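Long-range contacts in spindle pole body-associated protein VIK1 (Candida glabrata, PDB 4GKP), which probably binds microtubules through a noncatalytic motor homology domain with a kinesin-like fold, as a partner of the kinesin Kar3: residues 18-23 against 52-57; 84-89 against 244-249. One frame throughout, in Å; residues are numbered along the deposited sequence.

Interaction 1: 18-23 against 52-57; sequences FANIIE and KLIQNF
Two parallel strands at one margin of the central sheet of the kinesin-like motor homology domain, 18-22 and 52-56, pair here in register, Phe18 opposite Lys52 and Ile22 opposite Asn56. Their axes approach to 4.8 Å at -22°. Five backbone hydrogen bonds zip them together, from Ala19 N to Lys52 O at the start to Glu23 N on Asn56 O, where the donor sits above the carbonyl plane. On the face carrying Phe18, Asn20 and Ile22, the two asparagine side chains cross obliquely and are joined by one bond: Asn56 ND2 reaches Asn20 OD1 at 2.7 Å, almost straight (172°) and on an in-plane lone pair. Asn20 holds CG anti to its backbone N, which brings the amide across to its partner, the two amide planes turned 46° apart. Asn56 OD1 accepts from Lys62 N and, in a weak bond, from Phe57 N, so both ends of this buried amide are gripped. Farther back, Ile54 CD1 lies 3.9 Å from Phe18 CB, and Lys52 CB meets the edge of the Phe18 ring at CD1 (3.6 Å). On the other face, Ile21 CD1 packs on Leu53 CG at 3.9 Å, with Ile39 of strand 38-41 against Ile21. On the extended Glu23 side chain, OE1, hydrogen-bonded to Tyr34 OH, also takes Gln55 NE2 (3.0 Å) from above the carboxylate plane; OE2 adds a weak second bond. A 28-residue connection holding the small antiparallel sheet 30-33/38-41/46-49 joins this parallel pair at the margin of the kinesin-like central sheet.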
ATOM      1  N   PHE A  18      -5.115   3.551   7.876  1.00 33.53           N
ATOM      2  CA  PHE A  18      -6.012   4.512   7.317  1.00 36.07           C
ATOM      3  C   PHE A  18      -7.246   3.823   6.747  1.00 35.94           C
ATOM      4  O   PHE A  18      -7.167   2.722   6.190  1.00 34.99           O
ATOM      5  CB  PHE A  18      -5.274   5.367   6.283  1.00 37.07           C
ATOM      6  CG  PHE A  18      -3.999   5.968   6.816  1.00 39.07           C
ATOM      7  CD1 PHE A  18      -4.025   7.147   7.540  1.00 40.59           C
ATOM      8  CD2 PHE A  18      -2.776   5.333   6.628  1.00 40.47           C
ATOM      9  CE1 PHE A  18      -2.854   7.696   8.055  1.00 45.57           C
ATOM     10  CE2 PHE A  18      -1.606   5.872   7.147  1.00 42.27           C
ATOM     11  CZ  PHE A  18      -1.639   7.056   7.861  1.00 40.80           C
ATOM     12  N   ALA A  19      -8.388   4.476   6.923  1.00 36.74           N
ATOM     13  CA  ALA A  19      -9.637   4.015   6.346  1.00 37.90           C
ATOM     14  C   ALA A  19     -10.066   4.998   5.286  1.00 37.70           C
ATOM     15  O   ALA A  19     -10.352   6.145   5.578  1.00 41.58           O
ATOM     16  CB  ALA A  19     -10.716   3.870   7.414  1.00 38.05           C
ATOM     17  N   ASN A  20     -10.084   4.544   4.045  1.00 37.54           N
ATOM     18  CA  ASN A  20     -10.597   5.345   2.965  1.00 38.94           C
ATOM     19  C   ASN A  20     -12.102   5.074   2.949  1.00 39.28           C
ATOM     20  O   ASN A  20     -12.556   4.004   2.538  1.00 40.05           O
ATOM     21  CB  ASN A  20      -9.909   4.956   1.649  1.00 38.44           C
ATOM     22  CG  ASN A  20      -9.928   6.064   0.627  1.00 39.30           C
ATOM     23  OD1 ASN A  20     -10.284   7.193   0.926  1.00 43.43           O
ATOM     24  ND2 ASN A  20      -9.539   5.743  -0.597  1.00 42.85           N
ATOM     25  N   ILE A  21     -12.854   6.043   3.453  1.00 38.72           N
ATOM     26  CA  ILE A  21     -14.281   5.915   3.692  1.00 39.94           C
ATOM     27  C   ILE A  21     -14.966   6.382   2.423  1.00 41.20           C
ATOM     28  O   ILE A  21     -14.897   7.560   2.078  1.00 42.57           O
ATOM     29  CB  ILE A  21     -14.728   6.832   4.878  1.00 41.32           C
ATOM     30  CG1 ILE A  21     -13.866   6.602   6.131  1.00 40.26           C
ATOM     31  CG2 ILE A  21     -16.222   6.707   5.181  1.00 37.63           C
ATOM     32  CD1 ILE A  21     -14.176   5.329   6.884  1.00 41.78           C
ATOM     33  N   ILE A  22     -15.611   5.464   1.709  1.00 41.14           N
ATOM     34  CA  ILE A  22     -16.441   5.883   0.587  1.00 44.32           C
ATOM     35  C   ILE A  22     -17.849   6.170   1.147  1.00 46.48           C
ATOM     36  O   ILE A  22     -18.741   5.327   1.094  1.00 41.11           O
ATOM     37  CB  ILE A  22     -16.408   4.875  -0.592  1.00 43.98           C
ATOM     38  CG1 ILE A  22     -14.968   4.405  -0.871  1.00 41.20           C
ATOM     39  CG2 ILE A  22     -17.019   5.495  -1.848  1.00 42.80           C
ATOM     40  CD1 ILE A  22     -14.024   5.497  -1.347  1.00 38.22           C
ATOM     41  N   GLU A  23     -18.003   7.383   1.690  1.00 50.09           N
ATOM     42  CA  GLU A  23     -19.106   7.756   2.592  1.00 54.80           C
ATOM     43  C   GLU A  23     -20.513   7.571   2.026  1.00 53.09           C
ATOM     44  O   GLU A  23     -21.388   7.058   2.710  1.00 52.53           O
ATOM     45  CB  GLU A  23     -18.927   9.197   3.080  1.00 58.51           C
ATOM     46  CG  GLU A  23     -19.708   9.554   4.335  1.00 60.02           C
ATOM     47  CD  GLU A  23     -19.585  11.027   4.674  1.00 64.54           C
ATOM     48  OE1 GLU A  23     -18.909  11.343   5.675  1.00 65.12           O
ATOM     49  OE2 GLU A  23     -20.138  11.870   3.927  1.00 62.76           O
ATOM     50  N   LYS A  52      -6.356   7.314  11.105  1.00 41.89           N
ATOM     51  CA  LYS A  52      -7.051   8.371  10.412  1.00 44.16           C
ATOM     52  C   LYS A  52      -8.142   7.794   9.502  1.00 44.10           C
ATOM     53  O   LYS A  52      -7.905   6.852   8.746  1.00 39.69           O
ATOM     54  CB  LYS A  52      -6.047   9.212   9.603  1.00 47.29           C
ATOM     55  CG  LYS A  52      -6.616  10.447   8.915  1.00 49.73           C
ATOM     56  CD  LYS A  52      -6.643  11.645   9.848  1.00 57.86           C
ATOM     57  CE  LYS A  52      -7.337  12.840   9.202  1.00 59.51           C
ATOM     58  NZ  LYS A  52      -6.450  13.505   8.209  1.00 59.93           N
ATOM     59  N   LEU A  53      -9.343   8.352   9.614  1.00 43.53           N
ATOM     60  CA  LEU A  53     -10.379   8.150   8.616  1.00 46.88           C
ATOM     61  C   LEU A  53     -10.163   9.196   7.547  1.00 45.68           C
ATOM     62  O   LEU A  53      -9.845  10.338   7.851  1.00 48.71           O
ATOM     63  CB  LEU A  53     -11.776   8.341   9.217  1.00 46.28           C
ATOM     64  CG  LEU A  53     -12.529   7.179   9.867  1.00 49.94           C
ATOM     65  CD1 LEU A  53     -11.639   6.212  10.636  1.00 47.36           C
ATOM     66  CD2 LEU A  53     -13.635   7.733  10.753  1.00 50.01           C
ATOM     67  N   ILE A  54     -10.325   8.801   6.294  1.00 45.58           N
ATOM     68  CA  ILE A  54     -10.311   9.745   5.199  1.00 44.77           C
ATOM     69  C   ILE A  54     -11.710   9.758   4.629  1.00 46.61           C
ATOM     70  O   ILE A  54     -12.218   8.714   4.215  1.00 45.28           O
ATOM     71  CB  ILE A  54      -9.287   9.341   4.118  1.00 43.85           C
ATOM     72  CG1 ILE A  54      -7.875   9.400   4.706  1.00 42.53           C
ATOM     73  CG2 ILE A  54      -9.408  10.243   2.892  1.00 39.56           C
ATOM     74  CD1 ILE A  54      -6.993   8.237   4.315  1.00 40.98           C
ATOM     75  N   GLN A  55     -12.333  10.935   4.646  1.00 48.41           N
ATOM     76  CA  GLN A  55     -13.646  11.141   4.045  1.00 52.77           C
ATOM     77  C   GLN A  55     -13.533  11.279   2.524  1.00 53.72           C
ATOM     78  O   GLN A  55     -13.027  12.272   1.999  1.00 54.36           O
ATOM     79  CB  GLN A  55     -14.356  12.367   4.647  1.00 53.59           C
ATOM     80  CG  GLN A  55     -15.835  12.434   4.280  1.00 58.37           C
ATOM     81  CD  GLN A  55     -16.463  13.805   4.465  1.00 61.42           C
ATOM     82  OE1 GLN A  55     -15.773  14.819   4.494  1.00 70.93           O
ATOM     83  NE2 GLN A  55     -17.785  13.841   4.567  1.00 57.88           N
ATOM     84  N   ASN A  56     -14.048  10.283   1.823  1.00 56.84           N
ATOM     85  CA  ASN A  56     -13.946  10.220   0.374  1.00 58.73           C
ATOM     86  C   ASN A  56     -15.338  10.047  -0.244  1.00 61.15           C
ATOM     87  O   ASN A  56     -16.279   9.637   0.441  1.00 61.35           O
ATOM     88  CB  ASN A  56     -13.025   9.054   0.004  1.00 54.43           C
ATOM     89  CG  ASN A  56     -12.142   9.351  -1.183  1.00 52.75           C
ATOM     90  OD1 ASN A  56     -12.497  10.129  -2.064  1.00 53.32           O
ATOM     91  ND2 ASN A  56     -10.975   8.716  -1.218  1.00 55.35           N
ATOM     92  N   PHE A  57     -15.473  10.372  -1.526  1.00 67.40           N
ATOM     93  CA  PHE A  57     -16.755  10.249  -2.225  1.00 75.16           C
ATOM     94  C   PHE A  57     -16.611   9.601  -3.597  1.00 83.88           C
ATOM     95  O   PHE A  57     -15.540   9.662  -4.209  1.00 90.58           O
ATOM     96  CB  PHE A  57     -17.426  11.611  -2.354  1.00 77.59           C
ATOM     97  CG  PHE A  57     -17.870  12.187  -1.044  1.00 80.03           C
ATOM     98  CD1 PHE A  57     -19.062  11.771  -0.454  1.00 78.21           C
ATOM     99  CD2 PHE A  57     -17.095  13.147  -0.394  1.00 78.47           C
ATOM    100  CE1 PHE A  57     -19.474  12.302   0.757  1.00 81.20           C
ATOM    101  CE2 PHE A  57     -17.502  13.682   0.818  1.00 78.90           C
ATOM    102  CZ  PHE A  57     -18.693  13.259   1.394  1.00 80.14           C
TER

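Interaction 2: 84-89 against 244-249; sequences NLFSVG and SAFVFQ
Strands 84-88 and 246-249 pair in parallel, at 11°, deep in the central sheet of the kinesin-like fold. Just before the paired residues, Asn84 meets Ser244 through its side chain: ND2 donates to Ser244 OG at 3.0 Å, nearly straight and in the amide plane, and also hydrogen-bonds Thr242 OG1; OD1 takes a weak bond from Ala245 N. Leu85 CD1 packs on Ala245 CB and Val247 CG1, while Phe203 and Phe205 of strand 201-208 also touch its side chain. Phe86 N hydrogen-bonds Ala245 O, and Val247 N meets Phe86 O nearly along the C=O axis. The Phe86 ring points the same way as that of Phe246, planes 28° apart but slid so that overlap is slight; CD1 comes 3.4 Å from Phe246 CE1, and Ala245 O lies at the ring edge. Helix 230-241 packs on Phe86 through Leu235, Ile238 and Phe239. Ser87 turns to the opposite face, its CB 3.9 Å from Val247 CG1 and its OG hydrogen-bonded to Tyr209 OH. Val88 continues the backbone pairing at both N and O; its CB lies 3.8 Å from Phe248 CD1, the side chains side by side, and the Phe248 ring packs on helix 256-266. At Gly89, the backbone CA lies 3.8 Å from Gln249 CB.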
ATOM      1  N   ASN A  84       6.932   0.564   3.495  1.00 24.16           N
ATOM      2  CA  ASN A  84       5.879   0.030   2.650  1.00 24.51           C
ATOM      3  C   ASN A  84       4.547   0.764   2.821  1.00 24.10           C
ATOM      4  O   ASN A  84       4.351   1.503   3.795  1.00 22.55           O
ATOM      5  CB  ASN A  84       5.718  -1.469   2.907  1.00 23.67           C
ATOM      6  CG  ASN A  84       5.067  -1.769   4.242  1.00 24.47           C
ATOM      7  OD1 ASN A  84       3.926  -1.382   4.482  1.00 26.35           O
ATOM      8  ND2 ASN A  84       5.783  -2.467   5.116  1.00 24.12           N
ATOM      9  N   LEU A  85       3.652   0.550   1.861  1.00 23.48           N
ATOM     10  CA  LEU A  85       2.259   0.935   2.000  1.00 24.68           C
ATOM     11  C   LEU A  85       1.452  -0.225   1.455  1.00 24.97           C
ATOM     12  O   LEU A  85       1.737  -0.696   0.357  1.00 22.85           O
ATOM     13  CB  LEU A  85       1.930   2.223   1.217  1.00 23.77           C
ATOM     14  CG  LEU A  85       0.453   2.644   1.140  1.00 25.02           C
ATOM     15  CD1 LEU A  85      -0.130   3.021   2.505  1.00 25.07           C
ATOM     16  CD2 LEU A  85       0.240   3.779   0.136  1.00 24.61           C
ATOM     17  N   PHE A  86       0.463  -0.687   2.227  1.00 26.34           N
ATOM     18  CA  PHE A  86      -0.482  -1.694   1.745  1.00 27.80           C
ATOM     19  C   PHE A  86      -1.800  -1.056   1.381  1.00 28.82           C
ATOM     20  O   PHE A  86      -2.335  -0.274   2.156  1.00 30.06           O
ATOM     21  CB  PHE A  86      -0.790  -2.711   2.824  1.00 29.25           C
ATOM     22  CG  PHE A  86       0.276  -3.733   3.027  1.00 27.80           C
ATOM     23  CD1 PHE A  86       1.412  -3.429   3.774  1.00 27.04           C
ATOM     24  CD2 PHE A  86       0.117  -5.022   2.507  1.00 28.40           C
ATOM     25  CE1 PHE A  86       2.389  -4.386   3.978  1.00 28.31           C
ATOM     26  CE2 PHE A  86       1.091  -5.984   2.703  1.00 27.69           C
ATOM     27  CZ  PHE A  86       2.229  -5.664   3.445  1.00 28.50           C
ATOM     28  N   SER A  87      -2.322  -1.395   0.210  1.00 29.30           N
ATOM     29  CA  SER A  87      -3.653  -0.957  -0.181  1.00 30.19           C
ATOM     30  C   SER A  87      -4.548  -2.188  -0.232  1.00 31.61           C
ATOM     31  O   SER A  87      -4.318  -3.100  -1.049  1.00 29.29           O
ATOM     32  CB  SER A  87      -3.628  -0.252  -1.535  1.00 30.24           C
ATOM     33  OG  SER A  87      -4.952  -0.043  -2.008  1.00 32.00           O
ATOM     34  N   VAL A  88      -5.539  -2.209   0.665  1.00 33.78           N
ATOM     35  CA  VAL A  88      -6.444  -3.351   0.860  1.00 36.62           C
ATOM     36  C   VAL A  88      -7.886  -2.938   0.541  1.00 38.67           C
ATOM     37  O   VAL A  88      -8.397  -1.972   1.100  1.00 39.19           O
ATOM     38  CB  VAL A  88      -6.356  -3.904   2.302  1.00 37.60           C
ATOM     39  CG1 VAL A  88      -7.293  -5.106   2.497  1.00 36.22           C
ATOM     40  CG2 VAL A  88      -4.913  -4.243   2.674  1.00 32.45           C
ATOM     41  N   GLY A  89      -8.524  -3.671  -0.366  1.00 42.13           N
ATOM     42  CA  GLY A  89      -9.863  -3.348  -0.865  1.00 46.23           C
ATOM     43  C   GLY A  89     -10.495  -4.526  -1.595  1.00 52.60           C
ATOM     44  O   GLY A  89     -10.251  -5.687  -1.253  1.00 55.30           O
ATOM     45  N   SER A 244       5.609  -0.118   8.215  1.00 32.54           N
ATOM     46  CA  SER A 244       4.346  -0.485   7.596  1.00 30.23           C
ATOM     47  C   SER A 244       3.309   0.628   7.676  1.00 29.61           C
ATOM     48  O   SER A 244       3.305   1.438   8.604  1.00 31.25           O
ATOM     49  CB  SER A 244       3.804  -1.767   8.244  1.00 31.17           C
ATOM     50  OG  SER A 244       4.558  -2.903   7.841  1.00 29.94           O
ATOM     51  N   ALA A 245       2.441   0.672   6.675  1.00 29.55           N
ATOM     52  CA  ALA A 245       1.281   1.552   6.669  1.00 29.38           C
ATOM     53  C   ALA A 245       0.253   0.881   5.803  1.00 30.60           C
ATOM     54  O   ALA A 245       0.603   0.202   4.806  1.00 29.94           O
ATOM     55  CB  ALA A 245       1.620   2.935   6.109  1.00 29.24           C
ATOM     56  N   PHE A 246      -1.012   1.090   6.178  1.00 30.75           N
ATOM     57  CA  PHE A 246      -2.131   0.408   5.573  1.00 31.78           C
ATOM     58  C   PHE A 246      -3.259   1.369   5.215  1.00 32.85           C
ATOM     59  O   PHE A 246      -3.639   2.237   6.012  1.00 34.18           O
ATOM     60  CB  PHE A 246      -2.658  -0.666   6.528  1.00 32.57           C
ATOM     61  CG  PHE A 246      -1.621  -1.675   6.960  1.00 32.46           C
ATOM     62  CD1 PHE A 246      -1.361  -2.800   6.187  1.00 31.61           C
ATOM     63  CD2 PHE A 246      -0.924  -1.512   8.158  1.00 33.64           C
ATOM     64  CE1 PHE A 246      -0.423  -3.735   6.591  1.00 32.55           C
ATOM     65  CE2 PHE A 246       0.020  -2.449   8.563  1.00 34.18           C
ATOM     66  CZ  PHE A 246       0.270  -3.561   7.774  1.00 31.69           C
ATOM     67  N   VAL A 247      -3.792   1.219   4.009  1.00 31.07           N
ATOM     68  CA  VAL A 247      -5.014   1.913   3.656  1.00 33.58           C
ATOM     69  C   VAL A 247      -6.085   0.860   3.337  1.00 33.28           C
ATOM     70  O   VAL A 247      -5.841  -0.074   2.569  1.00 31.29           O
ATOM     71  CB  VAL A 247      -4.805   2.950   2.519  1.00 33.42           C
ATOM     72  CG1 VAL A 247      -4.116   2.319   1.328  1.00 37.57           C
ATOM     73  CG2 VAL A 247      -6.128   3.538   2.066  1.00 34.20           C
ATOM     74  N   PHE A 248      -7.248   1.002   3.967  1.00 32.30           N
ATOM     75  CA  PHE A 248      -8.367   0.077   3.770  1.00 32.32           C
ATOM     76  C   PHE A 248      -9.529   0.790   3.107  1.00 32.66           C
ATOM     77  O   PHE A 248     -10.010   1.808   3.599  1.00 35.76           O
ATOM     78  CB  PHE A 248      -8.829  -0.498   5.105  1.00 31.68           C
ATOM     79  CG  PHE A 248      -7.745  -1.201   5.874  1.00 31.70           C
ATOM     80  CD1 PHE A 248      -7.531  -2.569   5.714  1.00 30.86           C
ATOM     81  CD2 PHE A 248      -6.951  -0.495   6.784  1.00 30.70           C
ATOM     82  CE1 PHE A 248      -6.538  -3.215   6.439  1.00 32.45           C
ATOM     83  CE2 PHE A 248      -5.964  -1.134   7.511  1.00 31.36           C
ATOM     84  CZ  PHE A 248      -5.742  -2.493   7.328  1.00 32.23           C
ATOM     85  N   GLN A 249      -9.962   0.257   1.977  1.00 35.59           N
ATOM     86  CA  GLN A 249     -11.103   0.773   1.237  1.00 39.36           C
ATOM     87  C   GLN A 249     -12.392   0.312   1.948  1.00 41.36           C
ATOM     88  O   GLN A 249     -12.681  -0.891   2.018  1.00 40.70           O
ATOM     89  CB  GLN A 249     -11.025   0.256  -0.201  1.00 41.40           C
ATOM     90  CG  GLN A 249     -12.256   0.477  -1.060  1.00 51.15           C
ATOM     91  CD  GLN A 249     -12.036   1.463  -2.189  1.00 57.53           C
ATOM     92  OE1 GLN A 249     -11.044   2.194  -2.222  1.00 63.31           O
ATOM     93  NE2 GLN A 249     -12.975   1.491  -3.126  1.00 59.90           N
TER

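How the interactions relate
Interactions 1 and 2 lie in series along the chain, the first closing before the second opens, yet their centres are about 13 Å apart in the same mixed sheet. Strand 246-250 joins them: it pairs with 83-88 on one side and 17-22 on the other, giving the local order 52-56, 17-22, 246-250, 83-88, all parallel, with 201-208 next. Phe18 N to Phe246 O and Asn20 N to Phe248 O, both probable hydrogen bonds, link the contacts directly. Interaction 2 sits near the centre of the chain and is wholly buried, whereas the centre of interaction 1 lies about 15 Å from the centre of the chain and the contact is partly exposed. The C-terminal part of the chain thus completes the sheet core between N-terminal strands.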